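Local coordinates for transcriptional regulator AefR (Pseudomonas syringae pv. tomato, PDB 3CDL), which probably binds regulatory DNA through a helix-turn-helix and controls transcription as a dimeric member of the TetR family, at residues B[92-97]-B[165-170]; B[169-172]-B[177-180]; B[135-140]-B[157-162]. All blocks are in the same frame, centred on the assembly; numbering follows the deposited sequence.

Interaction 1 of 3, residues B[92-97]-B[165-170]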
loop_
_atom_site.group_PDB
_atom_site.type_symbol
_atom_site.label_atom_id
_atom_site.label_comp_id
_atom_site.label_asym_id
_atom_site.label_seq_id
_atom_site.Cartn_x
_atom_site.Cartn_y
_atom_site.Cartn_z
ATOM N N GLY B 92 -7.755 18.462 -2.250
ATOM C CA GLY B 92 -7.961 17.876 -3.585
ATOM C C GLY B 92 -7.667 16.374 -3.639
ATOM O O GLY B 92 -8.535 15.572 -3.997
ATOM N N LYS B 93 -6.451 15.985 -3.266
ATOM C CA LYS B 93 -6.102 14.571 -3.216
ATOM C C LYS B 93 -6.955 13.755 -2.232
ATOM O O LYS B 93 -7.223 12.593 -2.492
ATOM C CB LYS B 93 -4.618 14.387 -2.902
ATOM C CG LYS B 93 -4.072 12.952 -3.078
ATOM C CD LYS B 93 -4.379 12.368 -4.470
ATOM C CE LYS B 93 -3.375 11.321 -4.945
ATOM N NZ LYS B 93 -2.946 10.273 -3.918
HETATM N N MSE B 94 -7.384 14.347 -1.117
HETATM C CA MSE B 94 -8.197 13.620 -0.149
HETATM C C MSE B 94 -9.632 13.392 -0.649
HETATM O O MSE B 94 -10.217 12.340 -0.421
HETATM C CB MSE B 94 -8.193 14.324 1.205
HETATM C CG MSE B 94 -9.067 13.666 2.275
HETATM SE SE MSE B 94 -8.555 11.779 2.694
HETATM C CE MSE B 94 -6.846 12.142 3.561
ATOM N N ARG B 95 -10.197 14.376 -1.329
ATOM C CA ARG B 95 -11.541 14.234 -1.889
ATOM C C ARG B 95 -11.582 13.132 -2.984
ATOM O O ARG B 95 -12.603 12.450 -3.164
ATOM C CB ARG B 95 -12.040 15.592 -2.423
ATOM C CG ARG B 95 -12.312 16.665 -1.331
ATOM C CD ARG B 95 -12.978 17.921 -1.930
ATOM N NE ARG B 95 -12.037 19.027 -2.157
ATOM C CZ ARG B 95 -11.855 20.064 -1.331
ATOM N NH1 ARG B 95 -12.552 20.189 -0.199
ATOM N NH2 ARG B 95 -10.960 20.990 -1.638
ATOM N N ASN B 96 -10.464 12.957 -3.690
ATOM C CA ASN B 96 -10.362 11.939 -4.733
ATOM C C ASN B 96 -10.243 10.524 -4.149
ATOM O O ASN B 96 -10.878 9.587 -4.627
ATOM C CB ASN B 96 -9.205 12.254 -5.707
ATOM C CG ASN B 96 -9.416 13.558 -6.467
ATOM O OD1 ASN B 96 -10.451 13.774 -7.109
ATOM N ND2 ASN B 96 -8.430 14.436 -6.397
ATOM N N LEU B 97 -9.438 10.391 -3.104
ATOM C CA LEU B 97 -9.329 9.142 -2.336
ATOM C C LEU B 97 -10.641 8.726 -1.656
ATOM O O LEU B 97 -10.830 7.547 -1.345
ATOM C CB LEU B 97 -8.282 9.307 -1.235
ATOM C CG LEU B 97 -6.772 9.095 -1.374
ATOM C CD1 LEU B 97 -6.181 9.470 -2.726
ATOM C CD2 LEU B 97 -6.086 9.862 -0.238
ATOM N N SER B 165 -1.960 6.413 3.672
ATOM C CA SER B 165 -1.784 5.403 4.728
ATOM C C SER B 165 -3.041 5.280 5.588
ATOM O O SER B 165 -3.231 4.278 6.283
ATOM C CB SER B 165 -0.556 5.712 5.587
ATOM O OG SER B 165 -0.693 6.954 6.269
ATOM N N PHE B 166 -3.897 6.292 5.494
ATOM C CA PHE B 166 -5.201 6.333 6.174
ATOM C C PHE B 166 -6.370 6.222 5.199
ATOM O O PHE B 166 -7.394 5.611 5.503
ATOM C CB PHE B 166 -5.378 7.652 6.965
ATOM C CG PHE B 166 -4.381 7.828 8.075
ATOM C CD1 PHE B 166 -4.483 7.068 9.252
ATOM C CD2 PHE B 166 -3.318 8.735 7.940
ATOM C CE1 PHE B 166 -3.561 7.224 10.278
ATOM C CE2 PHE B 166 -2.388 8.893 8.952
ATOM C CZ PHE B 166 -2.506 8.142 10.119
ATOM N N ALA B 167 -6.230 6.857 4.038
ATOM C CA ALA B 167 -7.355 7.021 3.148
ATOM C C ALA B 167 -7.228 6.213 1.850
ATOM O O ALA B 167 -8.075 6.324 0.947
ATOM C CB ALA B 167 -7.573 8.494 2.865
ATOM N N PHE B 168 -6.191 5.395 1.729
ATOM C CA PHE B 168 -6.088 4.599 0.514
ATOM C C PHE B 168 -5.836 3.124 0.793
ATOM O O PHE B 168 -6.765 2.316 0.660
ATOM C CB PHE B 168 -5.094 5.210 -0.450
ATOM C CG PHE B 168 -4.983 4.474 -1.742
ATOM C CD1 PHE B 168 -5.960 4.635 -2.743
ATOM C CD2 PHE B 168 -3.895 3.625 -1.979
ATOM C CE1 PHE B 168 -5.863 3.950 -3.952
ATOM C CE2 PHE B 168 -3.788 2.935 -3.165
ATOM C CZ PHE B 168 -4.775 3.107 -4.170
ATOM N N TRP B 169 -4.613 2.769 1.196
ATOM C CA TRP B 169 -4.297 1.386 1.545
ATOM C C TRP B 169 -5.278 0.635 2.469
ATOM O O TRP B 169 -5.681 -0.460 2.128
ATOM C CB TRP B 169 -2.865 1.274 2.047
ATOM C CG TRP B 169 -1.885 1.705 0.979
ATOM C CD1 TRP B 169 -1.030 2.775 1.025
ATOM C CD2 TRP B 169 -1.676 1.078 -0.287
ATOM N NE1 TRP B 169 -0.282 2.849 -0.145
ATOM C CE2 TRP B 169 -0.666 1.823 -0.968
ATOM C CE3 TRP B 169 -2.253 -0.025 -0.930
ATOM C CZ2 TRP B 169 -0.208 1.477 -2.254
ATOM C CZ3 TRP B 169 -1.799 -0.369 -2.220
ATOM C CH2 TRP B 169 -0.783 0.376 -2.857
ATOM N N PRO B 170 -5.650 1.186 3.650
ATOM C CA PRO B 170 -6.671 0.449 4.405
ATOM C C PRO B 170 -7.909 0.083 3.599
ATOM O O PRO B 170 -8.451 -1.009 3.761
ATOM C CB PRO B 170 -7.019 1.414 5.547
ATOM C CG PRO B 170 -5.714 2.082 5.832
ATOM C CD PRO B 170 -5.177 2.362 4.417
#
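The methyl group of Ala167 is where helix 82-97 touches the end of helix 152-167. Two side chains one turn apart close on it: the selenium of Met94, a selenomethionine, lies 3.4 Å from Ala167 CB, and CD2 of Leu97 is 3.7 Å from the same carbon. Met94 starts with CG anti to its backbone N (chi1 178°) and then folds at the next two torsions, which brings selenium and methyl together against the alanine. This is the tight part, wholly buried and apolar, with no hydrogen bond between the segments. Backbone is touched too: Leu97 CB stands 3.7 Å from Ala167 O. Packing thins toward Phe168, the residue where helix 152-167 breaks and helix 169-174 begins; its CB is 4.3 Å from Leu97 CG. On the solvent side of helix 82-97 the exposed Arg95 takes no part in the contact. On the dimer side, Phe166 stacks on Phe154 and Trp169 on Trp169, both partners belonging to the second subunit. Around this joint in the C-terminal domain, Met94 also rests on Val187 of helix 181-199, while the Phe168 side chain packs against Phe102, Leu103 and Ala106 of helix 100-114.

Interaction 2 of 3, residues B[169-172]-B[177-180]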
loop_
_atom_site.group_PDB
_atom_site.type_symbol
_atom_site.label_atom_id
_atom_site.label_comp_id
_atom_site.label_asym_id
_atom_site.label_seq_id
_atom_site.Cartn_x
_atom_site.Cartn_y
_atom_site.Cartn_z
ATOM N N TRP B 169 -4.613 2.769 1.196
ATOM C CA TRP B 169 -4.297 1.386 1.545
ATOM C C TRP B 169 -5.278 0.635 2.469
ATOM O O TRP B 169 -5.681 -0.460 2.128
ATOM C CB TRP B 169 -2.865 1.274 2.047
ATOM C CG TRP B 169 -1.885 1.705 0.979
ATOM C CD1 TRP B 169 -1.030 2.775 1.025
ATOM C CD2 TRP B 169 -1.676 1.078 -0.287
ATOM N NE1 TRP B 169 -0.282 2.849 -0.145
ATOM C CE2 TRP B 169 -0.666 1.823 -0.968
ATOM C CE3 TRP B 169 -2.253 -0.025 -0.930
ATOM C CZ2 TRP B 169 -0.208 1.477 -2.254
ATOM C CZ3 TRP B 169 -1.799 -0.369 -2.220
ATOM C CH2 TRP B 169 -0.783 0.376 -2.857
ATOM N N PRO B 170 -5.650 1.186 3.650
ATOM C CA PRO B 170 -6.671 0.449 4.405
ATOM C C PRO B 170 -7.909 0.083 3.599
ATOM O O PRO B 170 -8.451 -1.009 3.761
ATOM C CB PRO B 170 -7.019 1.414 5.547
ATOM C CG PRO B 170 -5.714 2.082 5.832
ATOM C CD PRO B 170 -5.177 2.362 4.417
ATOM N N GLN B 171 -8.336 0.982 2.721
ATOM C CA GLN B 171 -9.566 0.771 1.987
ATOM C C GLN B 171 -9.374 -0.248 0.848
ATOM O O GLN B 171 -10.256 -1.084 0.573
ATOM C CB GLN B 171 -10.102 2.105 1.449
ATOM C CG GLN B 171 -10.663 3.028 2.519
ATOM C CD GLN B 171 -9.578 3.757 3.321
ATOM O OE1 GLN B 171 -8.426 3.773 2.932
ATOM N NE2 GLN B 171 -9.959 4.349 4.450
ATOM N N VAL B 172 -8.207 -0.173 0.213
ATOM C CA VAL B 172 -7.884 -1.010 -0.926
ATOM C C VAL B 172 -7.543 -2.407 -0.426
ATOM O O VAL B 172 -7.894 -3.395 -1.049
ATOM C CB VAL B 172 -6.711 -0.394 -1.780
ATOM C CG1 VAL B 172 -5.979 -1.453 -2.596
ATOM C CG2 VAL B 172 -7.208 0.720 -2.673
ATOM N N ALA B 177 -13.517 1.362 5.955
ATOM C CA ALA B 177 -14.503 2.402 5.678
ATOM C C ALA B 177 -13.810 3.645 5.094
ATOM O O ALA B 177 -12.587 3.815 5.228
ATOM C CB ALA B 177 -15.254 2.746 6.951
ATOM N N LEU B 178 -14.576 4.495 4.421
ATOM C CA LEU B 178 -14.084 5.816 4.056
ATOM C C LEU B 178 -13.748 6.574 5.352
ATOM O O LEU B 178 -14.272 6.242 6.421
ATOM C CB LEU B 178 -15.133 6.559 3.224
ATOM C CG LEU B 178 -15.149 6.332 1.694
ATOM C CD1 LEU B 178 -14.192 5.216 1.242
ATOM C CD2 LEU B 178 -16.558 6.121 1.111
ATOM N N LEU B 179 -12.855 7.559 5.289
ATOM C CA LEU B 179 -12.686 8.441 6.446
ATOM C C LEU B 179 -13.867 9.389 6.559
ATOM O O LEU B 179 -14.329 9.927 5.549
ATOM C CB LEU B 179 -11.390 9.239 6.366
ATOM C CG LEU B 179 -10.097 8.421 6.248
ATOM C CD1 LEU B 179 -8.896 9.335 6.060
ATOM C CD2 LEU B 179 -9.933 7.523 7.477
ATOM N N THR B 180 -14.358 9.574 7.788
ATOM C CA THR B 180 -15.273 10.665 8.100
ATOM C C THR B 180 -14.539 11.981 7.811
ATOM O O THR B 180 -13.311 11.983 7.685
ATOM C CB THR B 180 -15.745 10.628 9.577
ATOM O OG1 THR B 180 -14.641 10.944 10.431
ATOM C CG2 THR B 180 -16.321 9.255 9.953
#
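Gln171 and Ala177 meet through a hydrogen bond that ties helix 169-174 to the connection leading into helix 181-199. The donor is the side-chain amide, and Gln171 NE2 lies 2.8 Å from Ala177 O. The bond is nearly straight, with an N-H...O angle of 166°. The acceptor sits almost in the plane of the Gln171 amide, whereas the donor is tilted by 17° from the carbonyl plane of Ala177. A bend at the second torsion of Gln171 (chi2 78°) turns the amide toward the end of helix 152-167, where the same nitrogen also reaches Phe166 O. Gripped by two carbonyl groups, NE2 links three consecutive pieces of chain, and the paired bonds should limit rotation of the amide.

Van der Waals contacts are mostly loose. The aliphatic part of Gln171 lies alongside the accepting carbonyl, with CG 3.4 Å from Ala177 O. Leu178 starts out away from the helix, yet its branch swings back to place CD1 4.3 Å from Gln171 CG. From Leu179 the CD2 methyl comes no nearer than 4.4 Å to Gln171 NE2. Gln171 is thus the buried partner, facing an extended segment whose Ala177 and Leu178 are exposed.

Farther along, Thr180 is the N-cap of helix 181-199, and the bond between Thr180 N and Glu183 OE1 is consistent with a capping box. Leu103 of helix 100-114 packs against both Gln171 and Leu178, and Leu179 leans on Phe166 and Ala167 of helix 152-167, so the connection touches both of these helices of the C-terminal domain.

Interaction 3 of 3, residues B[135-140]-B[157-162]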
loop_
_atom_site.group_PDB
_atom_site.type_symbol
_atom_site.label_atom_id
_atom_site.label_comp_id
_atom_site.label_asym_id
_atom_site.label_seq_id
_atom_site.Cartn_x
_atom_site.Cartn_y
_atom_site.Cartn_z
ATOM N N SER B 135 4.585 16.853 -6.874
ATOM C CA SER B 135 5.926 17.022 -7.387
ATOM C C SER B 135 6.121 18.383 -8.048
ATOM O O SER B 135 7.038 19.123 -7.707
ATOM C CB SER B 135 6.200 15.910 -8.387
ATOM O OG SER B 135 7.583 15.678 -8.502
ATOM N N ALA B 136 5.250 18.718 -8.992
ATOM C CA ALA B 136 5.383 19.951 -9.755
ATOM C C ALA B 136 5.456 21.162 -8.823
ATOM O O ALA B 136 6.273 22.069 -9.015
ATOM C CB ALA B 136 4.221 20.083 -10.735
ATOM N N TRP B 137 4.609 21.144 -7.800
ATOM C CA TRP B 137 4.514 22.205 -6.810
ATOM C C TRP B 137 5.781 22.309 -5.967
ATOM O O TRP B 137 6.356 23.395 -5.852
ATOM C CB TRP B 137 3.304 21.938 -5.914
ATOM C CG TRP B 137 2.951 23.043 -4.963
ATOM C CD1 TRP B 137 2.177 24.151 -5.224
ATOM C CD2 TRP B 137 3.330 23.135 -3.587
ATOM N NE1 TRP B 137 2.066 24.923 -4.092
ATOM C CE2 TRP B 137 2.757 24.316 -3.072
ATOM C CE3 TRP B 137 4.099 22.329 -2.738
ATOM C CZ2 TRP B 137 2.940 24.716 -1.752
ATOM C CZ3 TRP B 137 4.271 22.723 -1.423
ATOM C CH2 TRP B 137 3.699 23.908 -0.945
ATOM N N ILE B 138 6.209 21.180 -5.386
ATOM C CA ILE B 138 7.419 21.133 -4.558
ATOM C C ILE B 138 8.619 21.747 -5.286
ATOM O O ILE B 138 9.338 22.560 -4.710
ATOM C CB ILE B 138 7.730 19.680 -4.033
ATOM C CG1 ILE B 138 6.696 19.246 -2.991
ATOM C CG2 ILE B 138 9.123 19.586 -3.422
ATOM C CD1 ILE B 138 6.427 17.737 -2.954
ATOM N N ARG B 139 8.816 21.351 -6.545
ATOM C CA ARG B 139 9.842 21.915 -7.426
ATOM C C ARG B 139 9.678 23.430 -7.598
ATOM O O ARG B 139 10.658 24.168 -7.511
ATOM C CB ARG B 139 9.817 21.202 -8.789
ATOM C CG ARG B 139 10.772 21.759 -9.856
ATOM C CD ARG B 139 11.095 20.750 -10.984
ATOM N NE ARG B 139 10.079 19.709 -11.114
ATOM C CZ ARG B 139 10.298 18.411 -10.910
ATOM N NH1 ARG B 139 9.288 17.544 -11.021
ATOM N NH2 ARG B 139 11.520 17.978 -10.602
ATOM N N ALA B 140 8.452 23.894 -7.837
ATOM C CA ALA B 140 8.193 25.335 -7.938
ATOM C C ALA B 140 8.487 26.082 -6.622
ATOM O O ALA B 140 9.185 27.110 -6.621
ATOM C CB ALA B 140 6.773 25.590 -8.401
ATOM N N THR B 157 6.312 11.723 -2.372
ATOM C CA THR B 157 5.990 10.366 -1.911
ATOM C C THR B 157 5.583 10.337 -0.438
ATOM O O THR B 157 4.580 9.742 -0.080
ATOM C CB THR B 157 7.151 9.407 -2.233
ATOM O OG1 THR B 157 7.428 9.511 -3.635
ATOM C CG2 THR B 157 6.807 7.934 -1.852
ATOM N N GLN B 158 6.364 11.014 0.389
ATOM C CA GLN B 158 6.080 11.203 1.804
ATOM C C GLN B 158 4.762 11.941 1.956
ATOM O O GLN B 158 3.866 11.505 2.706
ATOM C CB GLN B 158 7.213 12.009 2.442
ATOM C CG GLN B 158 8.586 11.337 2.355
ATOM C CD GLN B 158 9.671 12.186 2.962
ATOM O OE1 GLN B 158 10.293 11.780 3.924
ATOM N NE2 GLN B 158 9.893 13.384 2.420
HETATM N N MSE B 159 4.620 13.029 1.196
HETATM C CA MSE B 159 3.392 13.819 1.178
HETATM C C MSE B 159 2.190 12.894 0.967
HETATM O O MSE B 159 1.246 12.903 1.732
HETATM C CB MSE B 159 3.466 14.863 0.053
HETATM C CG MSE B 159 3.000 16.261 0.441
HETATM SE SE MSE B 159 2.728 17.476 -1.079
HETATM C CE MSE B 159 3.768 18.982 -0.472
ATOM N N HIS B 160 2.257 12.107 -0.110
ATOM C CA HIS B 160 1.210 11.177 -0.510
ATOM C C HIS B 160 0.965 10.058 0.484
ATOM O O HIS B 160 -0.198 9.718 0.750
ATOM C CB HIS B 160 1.503 10.603 -1.891
ATOM C CG HIS B 160 0.992 11.463 -2.999
ATOM N ND1 HIS B 160 1.826 12.147 -3.864
ATOM C CD2 HIS B 160 -0.275 11.767 -3.379
ATOM C CE1 HIS B 160 1.097 12.820 -4.741
ATOM N NE2 HIS B 160 -0.182 12.619 -4.462
ATOM N N ALA B 161 2.063 9.510 1.018
ATOM C CA ALA B 161 2.065 8.501 2.081
ATOM C C ALA B 161 1.332 8.939 3.335
ATOM O O ALA B 161 0.675 8.149 3.993
ATOM C CB ALA B 161 3.524 8.137 2.456
ATOM N N LEU B 162 1.469 10.200 3.692
ATOM C CA LEU B 162 0.819 10.701 4.901
ATOM C C LEU B 162 -0.710 10.680 4.796
ATOM O O LEU B 162 -1.361 10.633 5.810
ATOM C CB LEU B 162 1.349 12.098 5.258
ATOM C CG LEU B 162 2.482 12.256 6.313
ATOM C CD1 LEU B 162 2.912 10.950 7.012
ATOM C CD2 LEU B 162 3.701 13.084 5.817
#
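Trp137 and Ile138 receive the methyl end of Met159, a selenomethionine, where helices 133-143 and 152-167 pack together in the all-helical C-terminal domain of this TetR-family protein. The contact is buried and entirely apolar. CE of Met159 lies 3.8 Å from Ile138 CD1, the two side chains reaching toward each other tip to tip. The same methyl is 3.9 Å from Ile138 CG1, so it rests along the CG1-CD1 arm, not on its end alone. Toward Trp137 the approach is different: the side chains cross at about a right angle, and the methyl comes obliquely to the six-membered part of the indole, with Met159 CE 3.9 Å from Trp137 CZ3. Met159 was modelled in two conformers, so these distances describe one of them.

Torsions on the other helix explain how two adjacent residues share one partner. Trp137 has CG opposite its backbone N (chi1 -172°), whereas Ile138 directs CG1 opposite its carbonyl carbon (chi1 -70°); ring and CG1-CD1 arm meet the methionine methyl from two directions roughly at right angles.

In the next shell, Leu86 of helix 82-97 touches both Trp137 and Met159, and Leu89 adds to the packing on the indole. Phe195 of helix 181-199 touches both Ile138 and Met159, which makes the site a meeting point of four helices. Helix 152-167 also faces the second subunit, where Gln158 OE1 accepts a hydrogen bond from Ser190 OG of that chain. The indole's orientation is probably fixed in part by its polar corner: Trp137 NE1 is hydrogen-bonded to Gln85 OE1 on helix 82-97.

Interactions 1 and 3 are buried and apolar, each including a selenomethionine, though interaction 1 centres on Ala167, and both use helix 152-167: interaction 3 its middle, interaction 1 its end. Interaction 2 is only partly buried and depends on a polar side chain meeting backbone. Interactions 1 and 2 adjoin, sharing Trp169 and Pro170, and Leu179 CD1 packs 3.6 Å from Ala167 CB. Interaction 3 is nested in the chain between the two segments of interaction 1, their centres about 15 Å apart. Interactions 2 and 3 do not touch, their nearest atoms being about 6 Å apart. Each of the three includes residues that contact the second subunit.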